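Local coordinates for glucose-binding protein (Thermus thermophilus HB27, PDB 2B3F) that binds glucose and galactose as a periplasmic-type receptor and probably hands the sugar to a membrane transport system, at residues A[77-88]-A[105-114]; A[142-153]-A[207-215]. All blocks are in the same frame, centred on the assembly; numbering follows the deposited sequence.

Interaction 1. Residues A[77-88]-A[105-114]; sequences VANRMEDLSALF and ISYKGGIWSV
Asp83 OD1 accepts from Ile111 N at 3.1 Å, and Leu84 N donates to Ile111 O over 2.8 Å. Asp83 OD1 is gripped three times: Ile111 N and Ser85 N reach it from opposite faces of the carboxylate plane, while Ser85 OG donates on the syn side at 2.7 Å, close to the plane. The bond from Ser85 N closes an Asx turn as helix 85-91 begins. CG of Asp83 lies anti to its backbone N (chi1 -176°), which carries the carboxylate to the beta hairpin, against Gly110 CA. A water bridges Asp83 OD2 to Gly109 O in the type I' turn.

Further out, Ile111 CG2 sits over one face of the Phe88 ring, 3.6 Å from its centroid, a CH-pi contact. Ser113 O meets the edge of that ring 3.3 Å from Phe88 CZ, and Leu84 CD1 packs on Val114 CG2. CE3 and CZ3 of the Trp112 indole meet the 81-83 backbone, with Met81 O at the ring edge.

Around it, helix 69-76 touches Trp112 and Tyr107, helix 93-96 supplies Trp93 edge-to-face with Phe88, helix 289-299 packs on Leu84, and Val114 pairs with Phe280 in strand 272-280.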
loop_
_atom_site.group_PDB
_atom_site.type_symbol
_atom_site.label_atom_id
_atom_site.label_comp_id
_atom_site.label_asym_id
_atom_site.label_seq_id
_atom_site.Cartn_x
_atom_site.Cartn_y
_atom_site.Cartn_z
ATOM N N VAL A 77 1.623 14.915 14.778
ATOM C CA VAL A 77 1.653 15.044 16.244
ATOM C C VAL A 77 2.907 15.761 16.735
ATOM O O VAL A 77 2.897 16.371 17.807
ATOM C CB VAL A 77 1.520 13.690 17.006
ATOM C CG1 VAL A 77 0.157 13.069 16.773
ATOM C CG2 VAL A 77 2.617 12.746 16.634
ATOM N N ALA A 78 3.979 15.692 15.956
ATOM C CA ALA A 78 5.213 16.397 16.282
ATOM C C ALA A 78 5.189 17.878 15.888
ATOM O O ALA A 78 6.191 18.568 16.075
ATOM C CB ALA A 78 6.394 15.697 15.647
ATOM N N ASN A 79 4.072 18.348 15.326
ATOM C CA ASN A 79 3.902 19.758 14.971
ATOM C C ASN A 79 4.910 20.212 13.913
ATOM O O ASN A 79 5.441 21.320 13.974
ATOM C CB ASN A 79 3.981 20.610 16.261
ATOM C CG ASN A 79 2.859 20.271 17.248
ATOM O OD1 ASN A 79 3.112 19.872 18.404
ATOM N ND2 ASN A 79 1.611 20.379 16.781
ATOM N N ARG A 80 5.190 19.339 12.945
ATOM C CA ARG A 80 6.160 19.637 11.878
ATOM C C ARG A 80 5.540 19.877 10.504
ATOM O O ARG A 80 6.266 20.161 9.551
ATOM C CB ARG A 80 7.192 18.500 11.776
ATOM C CG ARG A 80 8.083 18.372 12.983
ATOM C CD ARG A 80 8.990 19.605 13.246
ATOM N NE ARG A 80 9.969 19.312 14.310
ATOM C CZ ARG A 80 11.220 18.896 14.093
ATOM N NH1 ARG A 80 11.672 18.722 12.861
ATOM N NH2 ARG A 80 12.036 18.636 15.112
ATOM N N MET A 81 4.216 19.783 10.413
ATOM C CA MET A 81 3.501 19.957 9.162
ATOM C C MET A 81 2.569 21.170 9.235
ATOM O O MET A 81 2.038 21.484 10.310
ATOM C CB MET A 81 2.629 18.731 8.861
ATOM C CG MET A 81 3.361 17.386 8.800
ATOM S SD MET A 81 4.697 17.395 7.613
ATOM C CE MET A 81 3.814 17.160 6.093
ATOM N N GLU A 82 2.354 21.809 8.083
ATOM C CA GLU A 82 1.379 22.898 7.981
ATOM C C GLU A 82 -0.041 22.366 7.776
ATOM O O GLU A 82 -0.276 21.385 7.069
ATOM C CB GLU A 82 1.719 23.838 6.821
ATOM C CG GLU A 82 2.951 24.660 7.029
ATOM C CD GLU A 82 3.001 25.882 6.125
ATOM O OE1 GLU A 82 1.909 26.401 5.777
ATOM O OE2 GLU A 82 4.130 26.302 5.777
ATOM N N ASP A 83 -0.994 23.053 8.394
ATOM C CA ASP A 83 -2.410 22.794 8.215
ATOM C C ASP A 83 -2.818 23.271 6.832
ATOM O O ASP A 83 -2.542 24.419 6.462
ATOM C CB ASP A 83 -3.179 23.558 9.307
ATOM C CG ASP A 83 -4.666 23.308 9.297
ATOM O OD1 ASP A 83 -5.200 22.573 8.453
ATOM O OD2 ASP A 83 -5.336 23.890 10.190
ATOM N N LEU A 84 -3.455 22.386 6.067
ATOM C CA LEU A 84 -3.834 22.637 4.684
ATOM C C LEU A 84 -5.321 22.986 4.508
ATOM O O LEU A 84 -5.803 23.037 3.386
ATOM C CB LEU A 84 -3.517 21.406 3.820
ATOM C CG LEU A 84 -2.073 20.892 3.891
ATOM C CD1 LEU A 84 -1.916 19.657 2.998
ATOM C CD2 LEU A 84 -1.100 21.971 3.454
ATOM N N SER A 85 -6.031 23.221 5.611
ATOM C CA SER A 85 -7.473 23.512 5.561
ATOM C C SER A 85 -7.832 24.623 4.560
ATOM O O SER A 85 -8.758 24.464 3.756
ATOM C CB SER A 85 -7.990 23.857 6.965
ATOM O OG SER A 85 -7.813 22.754 7.860
ATOM N N ALA A 86 -7.072 25.720 4.575
ATOM C CA ALA A 86 -7.365 26.870 3.680
ATOM C C ALA A 86 -7.184 26.494 2.223
ATOM O O ALA A 86 -7.970 26.880 1.358
ATOM C CB ALA A 86 -6.468 28.043 4.034
ATOM N N LEU A 87 -6.131 25.717 1.943
ATOM C CA LEU A 87 -5.897 25.213 0.600
ATOM C C LEU A 87 -7.032 24.296 0.163
ATOM O O LEU A 87 -7.475 24.361 -0.979
ATOM C CB LEU A 87 -4.544 24.481 0.530
ATOM C CG LEU A 87 -4.135 23.951 -0.829
ATOM C CD1 LEU A 87 -3.960 25.091 -1.809
ATOM C CD2 LEU A 87 -2.828 23.162 -0.667
ATOM N N PHE A 88 -7.500 23.439 1.064
ATOM C CA PHE A 88 -8.627 22.561 0.769
ATOM C C PHE A 88 -9.862 23.385 0.402
ATOM O O PHE A 88 -10.569 23.060 -0.549
ATOM C CB PHE A 88 -8.924 21.608 1.937
ATOM C CG PHE A 88 -8.174 20.295 1.834
ATOM C CD1 PHE A 88 -6.803 20.244 2.080
ATOM C CD2 PHE A 88 -8.830 19.138 1.463
ATOM C CE1 PHE A 88 -6.106 19.033 1.956
ATOM C CE2 PHE A 88 -8.133 17.918 1.332
ATOM C CZ PHE A 88 -6.773 17.890 1.580
ATOM N N ILE A 105 -7.018 11.914 6.749
ATOM C CA ILE A 105 -5.997 12.971 6.662
ATOM C C ILE A 105 -6.268 14.148 7.619
ATOM O O ILE A 105 -5.498 15.115 7.646
ATOM C CB ILE A 105 -5.825 13.484 5.196
ATOM C CG1 ILE A 105 -7.159 14.019 4.635
ATOM C CG2 ILE A 105 -5.343 12.361 4.313
ATOM C CD1 ILE A 105 -7.069 14.636 3.266
ATOM N N SER A 106 -7.330 14.022 8.413
ATOM C CA SER A 106 -7.817 15.080 9.301
ATOM C C SER A 106 -7.516 14.730 10.753
ATOM O O SER A 106 -7.630 13.572 11.144
ATOM C CB SER A 106 -9.329 15.247 9.119
ATOM O OG SER A 106 -9.641 15.761 7.835
ATOM N N TYR A 107 -7.139 15.725 11.547
ATOM C CA TYR A 107 -6.800 15.499 12.953
ATOM C C TYR A 107 -6.777 16.814 13.719
ATOM O O TYR A 107 -6.140 17.787 13.286
ATOM C CB TYR A 107 -5.421 14.837 13.046
ATOM C CG TYR A 107 -4.957 14.479 14.450
ATOM C CD1 TYR A 107 -5.589 13.466 15.170
ATOM C CD2 TYR A 107 -3.856 15.114 15.028
ATOM C CE1 TYR A 107 -5.167 13.114 16.445
ATOM C CE2 TYR A 107 -3.417 14.764 16.312
ATOM C CZ TYR A 107 -4.091 13.760 17.010
ATOM O OH TYR A 107 -3.689 13.390 18.285
ATOM N N LYS A 108 -7.438 16.828 14.871
ATOM C CA LYS A 108 -7.450 17.999 15.751
ATOM C C LYS A 108 -7.760 19.310 15.019
ATOM O O LYS A 108 -7.119 20.331 15.242
ATOM C CB LYS A 108 -6.140 18.093 16.533
ATOM C CG LYS A 108 -6.020 16.987 17.566
ATOM C CD LYS A 108 -5.110 17.355 18.712
ATOM C CE LYS A 108 -5.055 16.263 19.779
ATOM N NZ LYS A 108 -6.412 15.719 20.184
ATOM N N GLY A 109 -8.751 19.269 14.142
ATOM C CA GLY A 109 -9.206 20.472 13.449
ATOM C C GLY A 109 -8.435 20.870 12.200
ATOM O O GLY A 109 -8.778 21.862 11.540
ATOM N N GLY A 110 -7.383 20.116 11.861
ATOM C CA GLY A 110 -6.557 20.403 10.695
ATOM C C GLY A 110 -6.685 19.302 9.662
ATOM O O GLY A 110 -7.246 18.249 9.934
ATOM N N ILE A 111 -6.198 19.588 8.462
ATOM C CA ILE A 111 -6.133 18.624 7.350
ATOM C C ILE A 111 -4.687 18.673 6.876
ATOM O O ILE A 111 -4.153 19.756 6.634
ATOM C CB ILE A 111 -7.098 18.990 6.209
ATOM C CG1 ILE A 111 -8.535 19.031 6.730
ATOM C CG2 ILE A 111 -7.007 17.969 5.115
ATOM C CD1 ILE A 111 -9.556 19.491 5.722
ATOM N N TRP A 112 -4.034 17.504 6.778
ATOM C CA TRP A 112 -2.570 17.472 6.847
ATOM C C TRP A 112 -1.837 16.970 5.608
ATOM O O TRP A 112 -0.610 17.075 5.536
ATOM C CB TRP A 112 -2.134 16.694 8.102
ATOM C CG TRP A 112 -2.742 17.270 9.350
ATOM C CD1 TRP A 112 -3.829 16.803 10.016
ATOM C CD2 TRP A 112 -2.311 18.446 10.044
ATOM N NE1 TRP A 112 -4.101 17.608 11.116
ATOM C CE2 TRP A 112 -3.178 18.622 11.153
ATOM C CE3 TRP A 112 -1.274 19.368 9.839
ATOM C CZ2 TRP A 112 -3.050 19.691 12.042
ATOM C CZ3 TRP A 112 -1.132 20.420 10.734
ATOM C CH2 TRP A 112 -2.017 20.568 11.826
ATOM N N SER A 113 -2.568 16.445 4.633
ATOM C CA SER A 113 -1.958 16.053 3.356
ATOM C C SER A 113 -3.007 15.991 2.252
ATOM O O SER A 113 -4.216 16.076 2.519
ATOM C CB SER A 113 -1.237 14.700 3.469
ATOM O OG SER A 113 -2.181 13.671 3.632
ATOM N N VAL A 114 -2.532 15.839 1.020
ATOM C CA VAL A 114 -3.378 15.783 -0.159
ATOM C C VAL A 114 -3.219 14.416 -0.812
ATOM O O VAL A 114 -2.124 14.092 -1.294
ATOM C CB VAL A 114 -2.979 16.864 -1.184
ATOM C CG1 VAL A 114 -3.935 16.861 -2.385
ATOM C CG2 VAL A 114 -2.883 18.225 -0.490
HETATM O O HOH W 1 0.904 19.357 5.536
HETATM O O HOH W 2 -7.893 24.357 10.653
HETATM O O HOH W 3 -10.260 22.048 8.695
#

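Interaction 2. Residues A[142-153]-A[207-215]; sequences WDKFLATCQTLK and VFGRVLDCA. Unlike the reference sequence in segment 142-153: Lys144 (reference Glu).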
loop_
_atom_site.group_PDB
_atom_site.type_symbol
_atom_site.label_atom_id
_atom_site.label_comp_id
_atom_site.label_asym_id
_atom_site.label_seq_id
_atom_site.Cartn_x
_atom_site.Cartn_y
_atom_site.Cartn_z
ATOM N N TRP A 142 -8.973 -19.381 1.705
ATOM C CA TRP A 142 -7.644 -19.900 2.075
ATOM C C TRP A 142 -7.578 -21.434 2.087
ATOM O O TRP A 142 -6.536 -22.003 1.735
ATOM C CB TRP A 142 -7.116 -19.284 3.389
ATOM C CG TRP A 142 -6.704 -17.853 3.182
ATOM C CD1 TRP A 142 -7.270 -16.742 3.749
ATOM C CD2 TRP A 142 -5.675 -17.378 2.297
ATOM N NE1 TRP A 142 -6.638 -15.609 3.280
ATOM C CE2 TRP A 142 -5.658 -15.972 2.390
ATOM C CE3 TRP A 142 -4.755 -18.003 1.448
ATOM C CZ2 TRP A 142 -4.754 -15.185 1.663
ATOM C CZ3 TRP A 142 -3.865 -17.214 0.723
ATOM C CH2 TRP A 142 -3.880 -15.824 0.832
ATOM N N ASP A 143 -8.683 -22.096 2.425
ATOM C CA ASP A 143 -8.717 -23.569 2.347
ATOM C C ASP A 143 -8.544 -24.050 0.916
ATOM O O ASP A 143 -7.743 -24.946 0.655
ATOM C CB ASP A 143 -10.004 -24.142 2.963
ATOM C CG ASP A 143 -9.965 -24.156 4.484
ATOM O OD1 ASP A 143 -8.872 -24.086 5.071
ATOM O OD2 ASP A 143 -11.032 -24.210 5.114
ATOM N N LYS A 144 -9.268 -23.441 -0.017
ATOM C CA LYS A 144 -9.108 -23.784 -1.433
ATOM C C LYS A 144 -7.726 -23.393 -1.998
ATOM O O LYS A 144 -7.172 -24.078 -2.849
ATOM C CB LYS A 144 -10.238 -23.171 -2.272
ATOM C CG LYS A 144 -11.639 -23.671 -1.882
ATOM C CD LYS A 144 -12.751 -22.934 -2.645
ATOM C CE LYS A 144 -14.138 -23.381 -2.187
ATOM N NZ LYS A 144 -15.075 -23.617 -3.335
ATOM N N PHE A 145 -7.170 -22.286 -1.517
ATOM C CA PHE A 145 -5.806 -21.898 -1.873
ATOM C C PHE A 145 -4.805 -22.983 -1.474
ATOM O O PHE A 145 -3.947 -23.376 -2.257
ATOM C CB PHE A 145 -5.447 -20.551 -1.199
ATOM C CG PHE A 145 -4.026 -20.123 -1.410
ATOM C CD1 PHE A 145 -3.674 -19.324 -2.491
ATOM C CD2 PHE A 145 -3.040 -20.500 -0.515
ATOM C CE1 PHE A 145 -2.357 -18.933 -2.684
ATOM C CE2 PHE A 145 -1.722 -20.124 -0.701
ATOM C CZ PHE A 145 -1.377 -19.344 -1.792
ATOM N N LEU A 146 -4.898 -23.440 -0.240
ATOM C CA LEU A 146 -3.957 -24.429 0.265
ATOM C C LEU A 146 -4.087 -25.760 -0.479
ATOM O O LEU A 146 -3.088 -26.386 -0.785
ATOM C CB LEU A 146 -4.160 -24.635 1.762
ATOM C CG LEU A 146 -3.777 -23.437 2.643
ATOM C CD1 LEU A 146 -4.287 -23.663 4.049
ATOM C CD2 LEU A 146 -2.284 -23.195 2.629
ATOM N N ALA A 147 -5.321 -26.166 -0.772
ATOM C CA ALA A 147 -5.579 -27.389 -1.566
ATOM C C ALA A 147 -5.054 -27.294 -2.998
ATOM O O ALA A 147 -4.423 -28.226 -3.507
ATOM C CB ALA A 147 -7.079 -27.716 -1.562
ATOM N N THR A 148 -5.298 -26.160 -3.652
ATOM C CA THR A 148 -4.770 -25.935 -4.996
ATOM C C THR A 148 -3.241 -25.928 -5.020
ATOM O O THR A 148 -2.622 -26.487 -5.917
ATOM C CB THR A 148 -5.341 -24.627 -5.613
ATOM O OG1 THR A 148 -6.753 -24.781 -5.822
ATOM C CG2 THR A 148 -4.662 -24.296 -6.939
ATOM N N CYS A 149 -2.623 -25.292 -4.034
ATOM C CA CYS A 149 -1.167 -25.283 -3.963
ATOM C C CYS A 149 -0.584 -26.695 -3.785
ATOM O O CYS A 149 0.465 -27.004 -4.336
ATOM C CB CYS A 149 -0.689 -24.361 -2.825
ATOM S SG CYS A 149 -0.812 -22.606 -3.244
ATOM N N GLN A 150 -1.268 -27.533 -3.007
ATOM C CA GLN A 150 -0.848 -28.936 -2.831
ATOM C C GLN A 150 -0.923 -29.693 -4.172
ATOM O O GLN A 150 0.041 -30.336 -4.600
ATOM C CB GLN A 150 -1.710 -29.614 -1.771
ATOM C CG GLN A 150 -1.165 -30.960 -1.286
ATOM C CD GLN A 150 0.064 -30.807 -0.394
ATOM O OE1 GLN A 150 1.141 -30.399 -0.852
ATOM N NE2 GLN A 150 -0.088 -31.149 0.890
ATOM N N THR A 151 -2.059 -29.564 -4.849
ATOM C CA THR A 151 -2.207 -30.058 -6.225
ATOM C C THR A 151 -1.056 -29.595 -7.120
ATOM O O THR A 151 -0.505 -30.386 -7.891
ATOM C CB THR A 151 -3.545 -29.593 -6.838
ATOM O OG1 THR A 151 -4.626 -30.101 -6.057
ATOM C CG2 THR A 151 -3.704 -30.079 -8.277
ATOM N N LEU A 152 -0.683 -28.313 -7.019
ATOM C CA LEU A 152 0.358 -27.755 -7.882
ATOM C C LEU A 152 1.734 -28.307 -7.535
ATOM O O LEU A 152 2.556 -28.530 -8.427
ATOM C CB LEU A 152 0.365 -26.213 -7.821
ATOM C CG LEU A 152 -0.808 -25.523 -8.512
ATOM C CD1 LEU A 152 -0.943 -24.068 -8.038
ATOM C CD2 LEU A 152 -0.648 -25.586 -10.032
ATOM N N LYS A 153 1.989 -28.517 -6.246
ATOM C CA LYS A 153 3.233 -29.156 -5.823
ATOM C C LYS A 153 3.340 -30.577 -6.393
ATOM O O LYS A 153 4.395 -30.965 -6.900
ATOM C CB LYS A 153 3.355 -29.180 -4.303
ATOM C CG LYS A 153 3.814 -27.854 -3.711
ATOM C CD LYS A 153 3.756 -27.910 -2.210
ATOM C CE LYS A 153 4.033 -26.564 -1.577
ATOM N NZ LYS A 153 3.965 -26.685 -0.100
ATOM N N VAL A 207 -3.261 -19.760 9.998
ATOM C CA VAL A 207 -3.540 -19.836 8.580
ATOM C C VAL A 207 -2.324 -19.297 7.814
ATOM O O VAL A 207 -1.882 -19.889 6.851
ATOM C CB VAL A 207 -4.826 -19.085 8.193
ATOM C CG1 VAL A 207 -5.029 -19.120 6.672
ATOM C CG2 VAL A 207 -6.037 -19.676 8.943
ATOM N N PHE A 208 -1.772 -18.177 8.269
ATOM C CA PHE A 208 -0.592 -17.567 7.621
ATOM C C PHE A 208 0.586 -18.552 7.480
ATOM O O PHE A 208 1.207 -18.654 6.421
ATOM C CB PHE A 208 -0.176 -16.319 8.409
ATOM C CG PHE A 208 1.017 -15.608 7.849
ATOM C CD1 PHE A 208 0.957 -15.005 6.606
ATOM C CD2 PHE A 208 2.188 -15.505 8.579
ATOM C CE1 PHE A 208 2.059 -14.344 6.091
ATOM C CE2 PHE A 208 3.287 -14.843 8.073
ATOM C CZ PHE A 208 3.227 -14.262 6.823
ATOM N N GLY A 209 0.877 -19.287 8.545
ATOM C CA GLY A 209 1.971 -20.281 8.500
ATOM C C GLY A 209 1.783 -21.371 7.454
ATOM O O GLY A 209 2.737 -21.792 6.791
ATOM N N ARG A 210 0.551 -21.831 7.291
ATOM C CA ARG A 210 0.262 -22.821 6.263
ATOM C C ARG A 210 0.503 -22.227 4.886
ATOM O O ARG A 210 1.084 -22.862 4.008
ATOM C CB ARG A 210 -1.170 -23.316 6.368
ATOM C CG ARG A 210 -1.472 -24.066 7.642
ATOM C CD ARG A 210 -2.904 -24.550 7.570
ATOM N NE ARG A 210 -3.290 -25.443 8.655
ATOM C CZ ARG A 210 -3.103 -26.764 8.643
ATOM N NH1 ARG A 210 -2.534 -27.385 7.607
ATOM N NH2 ARG A 210 -3.505 -27.474 9.680
ATOM N N VAL A 211 0.046 -20.984 4.695
ATOM C CA VAL A 211 0.207 -20.301 3.428
ATOM C C VAL A 211 1.707 -20.099 3.129
ATOM O O VAL A 211 2.166 -20.274 2.004
ATOM C CB VAL A 211 -0.568 -18.955 3.449
ATOM C CG1 VAL A 211 -0.256 -18.118 2.217
ATOM C CG2 VAL A 211 -2.071 -19.219 3.585
ATOM N N LEU A 212 2.466 -19.755 4.158
ATOM C CA LEU A 212 3.914 -19.538 4.031
ATOM C C LEU A 212 4.623 -20.802 3.503
ATOM O O LEU A 212 5.616 -20.718 2.771
ATOM C CB LEU A 212 4.483 -19.171 5.409
ATOM C CG LEU A 212 5.484 -18.053 5.604
ATOM C CD1 LEU A 212 5.126 -16.789 4.815
ATOM C CD2 LEU A 212 5.625 -17.778 7.100
ATOM N N ASP A 213 4.103 -21.968 3.889
ATOM C CA ASP A 213 4.682 -23.240 3.417
ATOM C C ASP A 213 4.472 -23.485 1.921
ATOM O O ASP A 213 5.020 -24.452 1.392
ATOM C CB ASP A 213 4.157 -24.441 4.229
ATOM C CG ASP A 213 4.830 -24.586 5.580
ATOM O OD1 ASP A 213 5.861 -23.916 5.832
ATOM O OD2 ASP A 213 4.325 -25.393 6.412
ATOM N N CYS A 214 3.714 -22.620 1.234
ATOM C CA CYS A 214 3.564 -22.679 -0.228
ATOM C C CYS A 214 4.506 -21.752 -0.999
ATOM O O CYS A 214 4.484 -21.728 -2.242
ATOM C CB CYS A 214 2.130 -22.335 -0.609
ATOM S SG CYS A 214 0.889 -23.353 0.229
ATOM N N ALA A 215 5.313 -20.991 -0.262
ATOM C CA ALA A 215 6.112 -19.905 -0.808
ATOM C C ALA A 215 7.522 -20.337 -1.185
ATOM O O ALA A 215 8.041 -21.345 -0.676
ATOM C CB ALA A 215 6.176 -18.738 0.195
#
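Helix 142-154 and the end of helix 199-212 run nearly parallel, their short segments crossing at 22° with the axes 10.4 Å apart at closest approach. Val211 meets two aromatic side chains. Its CG2 lies 3.6 Å from Trp142 CE3, its CG1 reaches Phe145 CE2, and the valine crosses both aromatic side chains at about a right angle. One turn earlier, Val207 CG1 rests on Trp142 CB at 3.9 Å. The two aromatic groups also brace each other: Trp142 CZ3 stands over the centre of one Phe145 face, and Cys149 SG lies over the opposite face, toward its rim, so the phenyl ring is held between them.

Leu146 divides its two methyls: CD1 lies against Arg210 CB and CD, while CD2 comes 3.7 Å from Arg210 O and also reaches Val211 CG2 and Cys214 SG. The guanidinium end of Arg210 turns to Glu206 in a salt bridge. Farther along the chain, Cys214 SG tucks 3.6 Å from Cys149 CB and also lies obliquely beside the Phe145 ring, a sulfur-aromatic contact.

Lys153 closes the far end. Extended beyond CG, its chain brings NZ to 2.9 Å from Asp213 O, above the carbonyl plane. With Lys153 cut back to an alanine, Asp213 O would probably lose its ammonium donor, and the backbone at Asp213 and Cys214 the cover of the lysine chain.

Leu161 of strand 161-162 touches Phe145, Val211 and Cys214, while helix 166-190 packs on Trp142 and Val207. Two helices set side by side against a neighbouring strand, packed through apolar side chains with one Lys153 bond at the end, are in keeping with the alpha/beta lobes of bacterial solute-binding proteins.

Overall arrangement
Interactions 1 and 2 lie on opposite sides of the chain's centre, with their own centres 44 Å apart and their nearest atoms about 28 Å apart, and they follow one another in sequence without overlapping. Interaction 1 comes nearer the pocket: the side chain of Ser113 is about 12 Å from the bound galactose and about 9 Å from that of Asp278, a galactose-binding residue. Interaction 2 belongs to a helical region away from the sugar site. The two also differ in make-up: interaction 1 combines an aspartate side-chain bond and a backbone bond with apolar packing, whereas interaction 2 is mainly apolar, with a lysine bond at one end.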